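Local coordinates for protein purine nucleosidase, (IunH-1) (Sulfolobus solfataricus, PDB 3T8J) that is a member of the nucleosidase clan with an alpha/beta fold, modelled as an assembly of four chains with a bound sodium ion, at residues A[100-106]-A[126-130]; A[150-156]-A[186-191]; A[253-259]-A[288-294]. One frame throughout, in Å; residues are numbered along the deposited sequence.

Contact 1 of 3, residues A[100-106]-A[126-130]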
loop_
_atom_site.group_PDB
_atom_site.type_symbol
_atom_site.label_atom_id
_atom_site.label_comp_id
_atom_site.label_asym_id
_atom_site.label_seq_id
_atom_site.Cartn_x
_atom_site.Cartn_y
_atom_site.Cartn_z
ATOM N N HIS A 100 -26.073 21.001 8.677
ATOM C CA HIS A 100 -24.722 20.562 8.389
ATOM C C HIS A 100 -24.114 21.432 7.295
ATOM O O HIS A 100 -24.773 21.729 6.307
ATOM C CB HIS A 100 -24.723 19.085 7.919
ATOM C CG HIS A 100 -23.383 18.420 7.941
ATOM N ND1 HIS A 100 -22.365 18.737 7.062
ATOM C CD2 HIS A 100 -22.906 17.411 8.708
ATOM C CE1 HIS A 100 -21.318 17.966 7.308
ATOM N NE2 HIS A 100 -21.613 17.169 8.323
ATOM N N ALA A 101 -22.861 21.832 7.479
ATOM C CA ALA A 101 -22.119 22.584 6.478
ATOM C C ALA A 101 -22.255 22.022 5.057
ATOM O O ALA A 101 -22.363 22.799 4.124
ATOM C CB ALA A 101 -20.640 22.655 6.833
ATOM N N ALA A 102 -22.202 20.707 4.893
ATOM C CA ALA A 102 -22.262 20.149 3.501
ATOM C C ALA A 102 -23.576 20.489 2.803
ATOM O O ALA A 102 -23.592 20.812 1.595
ATOM C CB ALA A 102 -22.029 18.640 3.523
ATOM N N LEU A 103 -24.686 20.458 3.535
ATOM C CA LEU A 103 -25.979 20.838 3.015
ATOM C C LEU A 103 -26.082 22.351 2.751
ATOM O O LEU A 103 -26.662 22.788 1.730
ATOM C CB LEU A 103 -27.107 20.308 3.911
ATOM C CG LEU A 103 -27.056 18.794 4.188
ATOM C CD1 LEU A 103 -28.171 18.393 5.166
ATOM C CD2 LEU A 103 -27.130 17.967 2.902
ATOM N N ALA A 104 -25.492 23.164 3.632
ATOM C CA ALA A 104 -25.429 24.609 3.417
ATOM C C ALA A 104 -24.635 24.973 2.163
ATOM O O ALA A 104 -25.016 25.864 1.408
ATOM C CB ALA A 104 -24.839 25.319 4.648
ATOM N N ILE A 105 -23.526 24.287 1.933
ATOM C CA ILE A 105 -22.713 24.509 0.708
ATOM C C ILE A 105 -23.543 24.248 -0.550
ATOM O O ILE A 105 -23.507 25.048 -1.478
ATOM C CB ILE A 105 -21.428 23.649 0.727
ATOM C CG1 ILE A 105 -20.482 24.115 1.839
ATOM C CG2 ILE A 105 -20.705 23.690 -0.649
ATOM C CD1 ILE A 105 -19.405 23.072 2.214
ATOM N N ILE A 106 -24.316 23.160 -0.553
ATOM C CA ILE A 106 -25.175 22.860 -1.711
ATOM C C ILE A 106 -26.224 23.966 -1.917
ATOM O O ILE A 106 -26.411 24.462 -3.045
ATOM C CB ILE A 106 -25.826 21.478 -1.549
ATOM C CG1 ILE A 106 -24.784 20.366 -1.643
ATOM C CG2 ILE A 106 -26.909 21.252 -2.627
ATOM C CD1 ILE A 106 -25.272 19.021 -1.106
ATOM N N ASN A 126 -15.746 18.936 4.363
ATOM C CA ASN A 126 -17.077 19.493 4.070
ATOM C C ASN A 126 -17.312 19.641 2.576
ATOM O O ASN A 126 -18.414 19.367 2.096
ATOM C CB ASN A 126 -17.294 20.849 4.741
ATOM C CG ASN A 126 -17.426 20.747 6.233
ATOM O OD1 ASN A 126 -17.909 19.754 6.740
ATOM N ND2 ASN A 126 -17.013 21.805 6.941
ATOM N N LEU A 127 -16.286 20.113 1.849
ATOM C CA LEU A 127 -16.452 20.276 0.382
ATOM C C LEU A 127 -16.613 18.918 -0.272
ATOM O O LEU A 127 -17.399 18.779 -1.235
ATOM C CB LEU A 127 -15.304 21.088 -0.223
ATOM C CG LEU A 127 -15.387 21.389 -1.725
ATOM C CD1 LEU A 127 -16.609 22.235 -2.016
ATOM C CD2 LEU A 127 -14.118 22.120 -2.179
ATOM N N ALA A 128 -15.857 17.910 0.160
ATOM C CA ALA A 128 -16.011 16.563 -0.363
ATOM C C ALA A 128 -17.407 16.015 -0.116
ATOM O O ALA A 128 -18.009 15.451 -1.030
ATOM C CB ALA A 128 -14.944 15.607 0.223
ATOM N N LEU A 129 -17.925 16.146 1.105
ATOM C CA LEU A 129 -19.266 15.655 1.419
ATOM C C LEU A 129 -20.344 16.372 0.580
ATOM O O LEU A 129 -21.261 15.728 0.083
ATOM C CB LEU A 129 -19.544 15.751 2.931
ATOM C CG LEU A 129 -20.752 14.965 3.449
ATOM C CD1 LEU A 129 -20.823 13.555 2.878
ATOM C CD2 LEU A 129 -20.720 14.915 4.975
ATOM N N ALA A 130 -20.216 17.695 0.406
ATOM C CA ALA A 130 -21.145 18.437 -0.429
ATOM C C ALA A 130 -21.111 17.898 -1.869
ATOM O O ALA A 130 -22.169 17.692 -2.495
ATOM C CB ALA A 130 -20.811 19.948 -0.392
#

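Contact 2 of 3, residues A[150-156]-A[186-191]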
loop_
_atom_site.group_PDB
_atom_site.type_symbol
_atom_site.label_atom_id
_atom_site.label_comp_id
_atom_site.label_asym_id
_atom_site.label_seq_id
_atom_site.Cartn_x
_atom_site.Cartn_y
_atom_site.Cartn_z
ATOM N N ALA A 150 2.402 20.231 -0.001
ATOM C CA ALA A 150 3.838 20.495 0.052
ATOM C C ALA A 150 4.417 19.959 -1.253
ATOM O O ALA A 150 4.537 18.752 -1.469
ATOM C CB ALA A 150 4.473 19.848 1.297
ATOM N N VAL A 151 4.714 20.879 -2.154
ATOM C CA VAL A 151 5.054 20.503 -3.533
ATOM C C VAL A 151 6.528 20.220 -3.703
ATOM O O VAL A 151 6.960 19.812 -4.794
ATOM C CB VAL A 151 4.532 21.538 -4.534
ATOM C CG1 VAL A 151 2.997 21.636 -4.413
ATOM C CG2 VAL A 151 5.181 22.898 -4.301
ATOM N N PHE A 152 7.327 20.440 -2.653
ATOM C CA PHE A 152 8.712 19.979 -2.620
ATOM C C PHE A 152 8.902 18.972 -1.470
ATOM O O PHE A 152 10.015 18.686 -1.040
ATOM C CB PHE A 152 9.635 21.178 -2.446
ATOM C CG PHE A 152 9.544 22.180 -3.555
ATOM C CD1 PHE A 152 10.076 21.893 -4.801
ATOM C CD2 PHE A 152 8.929 23.410 -3.360
ATOM C CE1 PHE A 152 9.973 22.823 -5.836
ATOM C CE2 PHE A 152 8.834 24.332 -4.384
ATOM C CZ PHE A 152 9.346 24.047 -5.603
ATOM N N GLY A 153 7.798 18.415 -0.986
ATOM C CA GLY A 153 7.853 17.471 0.125
ATOM C C GLY A 153 8.423 18.021 1.426
ATOM O O GLY A 153 8.998 17.248 2.185
ATOM N N ILE A 154 8.315 19.334 1.667
ATOM C CA ILE A 154 8.752 19.955 2.921
ATOM C C ILE A 154 7.463 20.203 3.704
ATOM O O ILE A 154 6.810 21.244 3.547
ATOM C CB ILE A 154 9.542 21.268 2.718
ATOM C CG1 ILE A 154 10.798 21.033 1.869
ATOM C CG2 ILE A 154 9.880 21.885 4.084
ATOM C CD1 ILE A 154 11.703 19.945 2.349
ATOM N N GLY A 155 7.088 19.212 4.510
ATOM C CA GLY A 155 5.810 19.214 5.198
ATOM C C GLY A 155 5.902 19.828 6.598
ATOM O O GLY A 155 6.981 20.140 7.086
ATOM N N ASN A 156 4.744 19.995 7.204
ATOM C CA ASN A 156 4.658 20.464 8.602
ATOM C C ASN A 156 4.155 19.402 9.578
ATOM O O ASN A 156 4.802 19.139 10.601
ATOM C CB ASN A 156 3.910 21.805 8.732
ATOM C CG ASN A 156 2.467 21.813 8.221
ATOM O OD1 ASN A 156 1.971 20.861 7.626
ATOM N ND2 ASN A 156 1.775 22.932 8.466
ATOM N N PRO A 186 0.762 26.150 -1.620
ATOM C CA PRO A 186 1.408 25.131 -0.762
ATOM C C PRO A 186 2.129 25.686 0.470
ATOM O O PRO A 186 2.651 26.806 0.441
ATOM C CB PRO A 186 2.437 24.468 -1.700
ATOM C CG PRO A 186 2.178 25.025 -3.049
ATOM C CD PRO A 186 1.493 26.310 -2.894
ATOM N N TRP A 187 2.193 24.858 1.509
ATOM C CA TRP A 187 2.954 25.173 2.706
ATOM C C TRP A 187 4.408 25.519 2.410
ATOM O O TRP A 187 4.957 26.479 2.989
ATOM C CB TRP A 187 2.929 23.969 3.640
ATOM C CG TRP A 187 3.799 24.135 4.883
ATOM C CD1 TRP A 187 5.025 23.569 5.122
ATOM C CD2 TRP A 187 3.494 24.935 6.016
ATOM N NE1 TRP A 187 5.510 23.982 6.351
ATOM C CE2 TRP A 187 4.578 24.813 6.919
ATOM C CE3 TRP A 187 2.401 25.730 6.374
ATOM C CZ2 TRP A 187 4.598 25.467 8.164
ATOM C CZ3 TRP A 187 2.436 26.379 7.612
ATOM C CH2 TRP A 187 3.516 26.229 8.480
ATOM N N ASP A 188 5.060 24.737 1.551
ATOM C CA ASP A 188 6.489 24.918 1.313
ATOM C C ASP A 188 6.826 26.028 0.320
ATOM O O ASP A 188 7.999 26.231 -0.025
ATOM C CB ASP A 188 7.219 23.595 1.038
ATOM C CG ASP A 188 6.572 22.740 -0.024
ATOM O OD1 ASP A 188 5.607 23.189 -0.711
ATOM O OD2 ASP A 188 7.066 21.577 -0.178
ATOM N N VAL A 189 5.789 26.771 -0.082
ATOM C CA VAL A 189 5.935 28.062 -0.729
ATOM C C VAL A 189 5.751 29.178 0.322
ATOM O O VAL A 189 6.593 30.070 0.438
ATOM C CB VAL A 189 4.933 28.194 -1.902
ATOM C CG1 VAL A 189 4.829 29.652 -2.388
ATOM C CG2 VAL A 189 5.324 27.230 -3.023
ATOM N N ILE A 190 4.675 29.125 1.093
ATOM C CA ILE A 190 4.378 30.232 2.017
ATOM C C ILE A 190 5.444 30.381 3.121
ATOM O O ILE A 190 5.642 31.503 3.588
ATOM C CB ILE A 190 2.942 30.186 2.613
ATOM C CG1 ILE A 190 2.758 29.006 3.536
ATOM C CG2 ILE A 190 1.889 30.198 1.515
ATOM C CD1 ILE A 190 3.056 29.383 5.011
ATOM N N ILE A 191 6.154 29.301 3.486
ATOM C CA ILE A 191 7.199 29.409 4.525
ATOM C C ILE A 191 8.403 30.233 4.090
ATOM O O ILE A 191 9.229 30.592 4.920
ATOM C CB ILE A 191 7.693 28.029 5.084
ATOM C CG1 ILE A 191 8.320 27.166 3.984
ATOM C CG2 ILE A 191 6.546 27.325 5.815
ATOM C CD1 ILE A 191 8.805 25.783 4.478
#

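Contact 3 of 3, residues A[253-259]-A[288-294]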
loop_
_atom_site.group_PDB
_atom_site.type_symbol
_atom_site.label_atom_id
_atom_site.label_comp_id
_atom_site.label_asym_id
_atom_site.label_seq_id
_atom_site.Cartn_x
_atom_site.Cartn_y
_atom_site.Cartn_z
ATOM N N ARG A 253 4.370 33.794 -9.542
ATOM C CA ARG A 253 4.626 32.653 -10.413
ATOM C C ARG A 253 3.561 31.571 -10.172
ATOM O O ARG A 253 3.294 31.214 -9.033
ATOM C CB ARG A 253 6.007 32.072 -10.146
ATOM C CG ARG A 253 6.463 31.080 -11.185
ATOM C CD ARG A 253 7.843 30.482 -10.831
ATOM N NE ARG A 253 7.778 29.092 -11.206
ATOM C CZ ARG A 253 8.284 28.055 -10.556
ATOM N NH1 ARG A 253 8.982 28.164 -9.419
ATOM N NH2 ARG A 253 8.082 26.864 -11.087
ATOM N N ARG A 254 2.938 31.090 -11.248
ATOM C CA ARG A 254 1.940 30.015 -11.189
ATOM C C ARG A 254 2.226 28.980 -12.283
ATOM O O ARG A 254 2.717 29.347 -13.358
ATOM C CB ARG A 254 0.522 30.571 -11.402
ATOM C CG ARG A 254 0.116 31.704 -10.458
ATOM C CD ARG A 254 -1.394 31.871 -10.442
ATOM N NE ARG A 254 -1.838 33.190 -10.013
ATOM C CZ ARG A 254 -3.114 33.530 -9.812
ATOM N NH1 ARG A 254 -4.101 32.645 -10.007
ATOM N NH2 ARG A 254 -3.410 34.767 -9.438
ATOM N N GLU A 255 1.910 27.714 -12.023
ATOM C CA GLU A 255 2.023 26.641 -13.020
ATOM C C GLU A 255 0.799 25.751 -12.945
ATOM O O GLU A 255 0.382 25.364 -11.861
ATOM C CB GLU A 255 3.229 25.738 -12.727
ATOM C CG GLU A 255 4.560 26.463 -12.497
ATOM C CD GLU A 255 5.153 27.087 -13.744
ATOM O OE1 GLU A 255 4.683 26.811 -14.884
ATOM O OE2 GLU A 255 6.120 27.873 -13.590
ATOM N N LYS A 256 0.236 25.373 -14.080
ATOM C CA LYS A 256 -0.835 24.393 -14.077
ATOM C C LYS A 256 -0.219 23.002 -14.187
ATOM O O LYS A 256 0.484 22.693 -15.158
ATOM C CB LYS A 256 -1.797 24.648 -15.238
ATOM C CG LYS A 256 -2.625 25.909 -15.050
ATOM C CD LYS A 256 -3.720 26.046 -16.119
ATOM C CE LYS A 256 -4.626 27.233 -15.830
ATOM N NZ LYS A 256 -5.680 27.412 -16.894
ATOM N N ARG A 257 -0.496 22.158 -13.196
ATOM C CA ARG A 257 0.132 20.845 -13.101
ATOM C C ARG A 257 -0.869 19.774 -12.700
ATOM O O ARG A 257 -2.017 20.100 -12.379
ATOM C CB ARG A 257 1.328 20.945 -12.141
ATOM C CG ARG A 257 2.529 21.544 -12.905
ATOM C CD ARG A 257 3.728 21.872 -12.090
ATOM N NE ARG A 257 4.779 22.445 -12.917
ATOM C CZ ARG A 257 5.947 22.911 -12.459
ATOM N NH1 ARG A 257 6.234 22.887 -11.161
ATOM N NH2 ARG A 257 6.842 23.386 -13.315
ATOM N N PHE A 258 -0.448 18.506 -12.731
ATOM C CA PHE A 258 -1.285 17.387 -12.342
ATOM C C PHE A 258 -0.873 16.924 -10.931
ATOM O O PHE A 258 0.279 16.490 -10.730
ATOM C CB PHE A 258 -1.190 16.222 -13.345
ATOM C CG PHE A 258 -1.967 14.998 -12.930
ATOM C CD1 PHE A 258 -3.343 15.034 -12.835
ATOM C CD2 PHE A 258 -1.314 13.799 -12.673
ATOM C CE1 PHE A 258 -4.058 13.914 -12.454
ATOM C CE2 PHE A 258 -2.021 12.681 -12.298
ATOM C CZ PHE A 258 -3.386 12.738 -12.178
ATOM N N VAL A 259 -1.801 17.063 -9.987
ATOM C CA VAL A 259 -1.551 16.758 -8.552
ATOM C C VAL A 259 -2.272 15.464 -8.177
ATOM O O VAL A 259 -3.485 15.340 -8.399
ATOM C CB VAL A 259 -2.068 17.872 -7.657
ATOM C CG1 VAL A 259 -1.782 17.516 -6.167
ATOM C CG2 VAL A 259 -1.435 19.233 -8.017
ATOM N N ASN A 288 -4.837 19.454 -13.165
ATOM C CA ASN A 288 -6.024 19.601 -12.326
ATOM C C ASN A 288 -5.913 20.735 -11.297
ATOM O O ASN A 288 -6.862 20.966 -10.540
ATOM C CB ASN A 288 -6.411 18.269 -11.644
ATOM C CG ASN A 288 -5.351 17.755 -10.725
ATOM O OD1 ASN A 288 -4.266 18.294 -10.710
ATOM N ND2 ASN A 288 -5.656 16.691 -9.949
ATOM N N ALA A 289 -4.820 21.478 -11.285
ATOM C CA ALA A 289 -4.659 22.578 -10.324
ATOM C C ALA A 289 -3.652 23.582 -10.799
ATOM O O ALA A 289 -2.646 23.217 -11.402
ATOM C CB ALA A 289 -4.244 22.049 -8.944
ATOM N N GLU A 290 -3.922 24.852 -10.528
ATOM C CA GLU A 290 -2.965 25.909 -10.749
ATOM C C GLU A 290 -2.256 26.118 -9.432
ATOM O O GLU A 290 -2.910 26.441 -8.441
ATOM C CB GLU A 290 -3.649 27.185 -11.170
ATOM C CG GLU A 290 -2.719 28.305 -11.468
ATOM C CD GLU A 290 -3.487 29.552 -11.878
ATOM O OE1 GLU A 290 -4.308 30.047 -11.052
ATOM O OE2 GLU A 290 -3.260 30.010 -13.007
ATOM N N ILE A 291 -0.952 25.948 -9.429
ATOM C CA ILE A 291 -0.172 26.013 -8.190
ATOM C C ILE A 291 0.610 27.328 -8.136
ATOM O O ILE A 291 1.266 27.717 -9.097
ATOM C CB ILE A 291 0.802 24.811 -8.083
ATOM C CG1 ILE A 291 0.043 23.491 -8.266
ATOM C CG2 ILE A 291 1.626 24.898 -6.779
ATOM C CD1 ILE A 291 0.947 22.204 -8.167
ATOM N N VAL A 292 0.547 28.018 -6.988
ATOM C CA VAL A 292 1.315 29.241 -6.767
ATOM C C VAL A 292 2.691 28.877 -6.216
ATOM O O VAL A 292 2.795 28.199 -5.188
ATOM C CB VAL A 292 0.584 30.185 -5.790
ATOM C CG1 VAL A 292 1.459 31.396 -5.423
ATOM C CG2 VAL A 292 -0.771 30.617 -6.395
ATOM N N TYR A 293 3.746 29.308 -6.904
ATOM C CA TYR A 293 5.121 28.987 -6.518
ATOM C C TYR A 293 5.889 30.173 -5.928
ATOM O O TYR A 293 6.900 29.961 -5.261
ATOM C CB TYR A 293 5.891 28.392 -7.718
ATOM C CG TYR A 293 5.596 26.921 -7.968
ATOM C CD1 TYR A 293 4.594 26.495 -8.847
ATOM C CD2 TYR A 293 6.310 25.936 -7.295
ATOM C CE1 TYR A 293 4.352 25.120 -9.052
ATOM C CE2 TYR A 293 6.066 24.573 -7.497
ATOM C CZ TYR A 293 5.068 24.172 -8.365
ATOM O OH TYR A 293 4.845 22.801 -8.534
ATOM N N GLU A 294 5.432 31.405 -6.171
ATOM C CA GLU A 294 6.070 32.619 -5.641
ATOM C C GLU A 294 5.023 33.723 -5.402
ATOM O O GLU A 294 3.985 33.758 -6.088
ATOM C CB GLU A 294 7.150 33.147 -6.615
ATOM C CG GLU A 294 8.291 32.173 -6.968
ATOM C CD GLU A 294 9.282 32.749 -7.986
ATOM O OE1 GLU A 294 9.482 33.987 -8.029
ATOM O OE2 GLU A 294 9.859 31.944 -8.748
#

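Contact 1 of 3, residues A[100-106]-A[126-130]
The methyl of Ala130 fits against the helix that begins at Ala101: its CB lies 3.5 Å from the carbonyl oxygen of Ala102 and 3.8 Å from Ile105 CG2. The small residues allow a close approach, the axes of the two short segments passing 8.1 Å apart at a crossing angle of -63°. The methyl of Ala102 points into the same interface and meets Leu129 CB at 3.9 Å. Ile105 serves two neighbours with two branches. While CG2 covers Ala130, the CG1 arm, set beside the backbone N (chi1 -67°), carries CD1 over the first turn of the partner helix, 3.8 Å from the backbone oxygen of Asn126. In this alpha/beta fold helix 101-111 leads into strand 116-120, which leads in turn into helix 125-133, and both helices rest on that strand, since Ile105 and Leu127 each touch Phe118. The polar end of Asn126 lies against the start of helix 101-111, its ND2 3.7 Å from Ala101 CB. The amide has its hydrogen bonds outside the two segments: OD1 accepts from Ala64 N, and ND2 donates to Asp7 OD1 and Ile33 O. His100 caps its own helix as N-cap residue, its ND1 accepting from Ala102 N at 2.9 Å, exactly in the ring plane. This bond fixes the rotation of the imidazole, whose CE1 then comes 3.9 Å from Leu129 CD2. A second subunit continues the packing here, with its Leu133 on His100 and its Leu129 on Leu129.

Contact 2 of 3, residues A[150-156]-A[186-191]
Asp188 OD2 is gripped by two backbone amides of the 150-156 loop, Phe152 N at 2.7 Å and Ile154 N at 3.2 Å, which reach it from opposite faces of the carboxylate plane. Phe152 N comes on the syn side and Ile154 N on the anti side, both tilted out of that plane. The other oxygen, OD1, takes Val151 N at 2.9 Å on its syn lone pair, so one carboxylate binds three amides, two from the type I turn Ala150 to Gly153 and a third from Ile154 just after it. With CG placed between the backbone N and the carbonyl carbon (chi1 51°), the carboxylate is turned into the bend of the loop; such a set of N-H groups would be expected to stabilise its negative charge. Beside it, Trp187 is held between side chains. Asn156 lies over one face, its CB 3.8 Å from the centroid of the five-membered ring in a CH-pi contact and its ND2 nearer the six-membered ring, while Ile191 CG2 covers the opposite face. Phe163 N binds Asn156 OD1 and thus steadies the amide. At the indole edge, Ile154 O lies 3.3 Å from Trp187 CD1, a buried oxygen with no hydrogen-bonding partner in the model. Phe152 packs on Phe152 of a third subunit. The whole joins the loop after strand 141-147 to the short helix 187-190 after strand 182-185, at the C-terminal ends of these neighbouring parallel strands, where alpha/beta folds usually place their functional site; the Asn156 side chain is about 10 Å from the bound sodium ion.

Contact 3 of 3, residues A[253-259]-A[288-294]
Asn288 pairs with Val259 through its side-chain amide: OD1 accepts from Val259 N at 2.8 Å, and ND2 donates to Val259 O at 3.0 Å, in the carbonyl plane and on a lone pair. The amide thus takes the place of a backbone partner just where the strand begins. CG, between the backbone N and the carbonyl carbon (chi1 62°), brings the amide alongside Val259. Asn288 N and, more weakly, Ala289 N both donate to Arg257 O, a classic beta bulge, and Ala289 O receives Arg257 N in return. The extended side chain of Glu290 reaches diagonally over its face of the sheet to Arg254, whose NH1 reaches OE1 at 2.8 Å in a salt bridge; the acceptor lies in the guanidinium plane, but the donor stands 46° out of the carboxylate plane. Thr183 OG1 is a second partner of that oxygen. Ile291 exchanges both backbone bonds with Glu255, and its CD1 lies 3.8 Å from Val259 CG2. Val292 faces Arg254 in a non-hydrogen-bonded pair, after which the register slips by one residue in a second bulge. Tyr293 N still binds Arg253 O, and the Arg253 guanidinium lies flat on the phenol ring, centres 4.5 Å apart and planes at 17°. From the other end, Arg257 NH1 makes a weak bond to Tyr293 OH. Glu294 OE2 closes the row with a long salt bridge to Arg253 NH1, while Arg253 NE is held more firmly by Glu255 OE2 at 3.1 Å. Because strand 289-295 also runs parallel to 182-185, this is the seam where the parallel sheet of an alpha/beta fold turns into an antiparallel extension.

In the fold
The three contacts follow one another along the chain without overlap and illustrate how a single mixed sheet organises distant parts of a fold. Contact 1 joins helices on either side of strand 116-120 in sequence, and its centre is about 27 Å from that of contact 2, across the centre of the chain. Contact 3 belongs to the sheet itself, its centre about 26 Å from that of contact 1 but only about 13 Å from that of contact 2. These last two touch: Val151 CG2 packs on Tyr293 CE2 at 3.7 Å. Contacts 1 and 2 each meet another subunit, a different one in each case, so opposite sides of the subunit take part in assembling the tetramer.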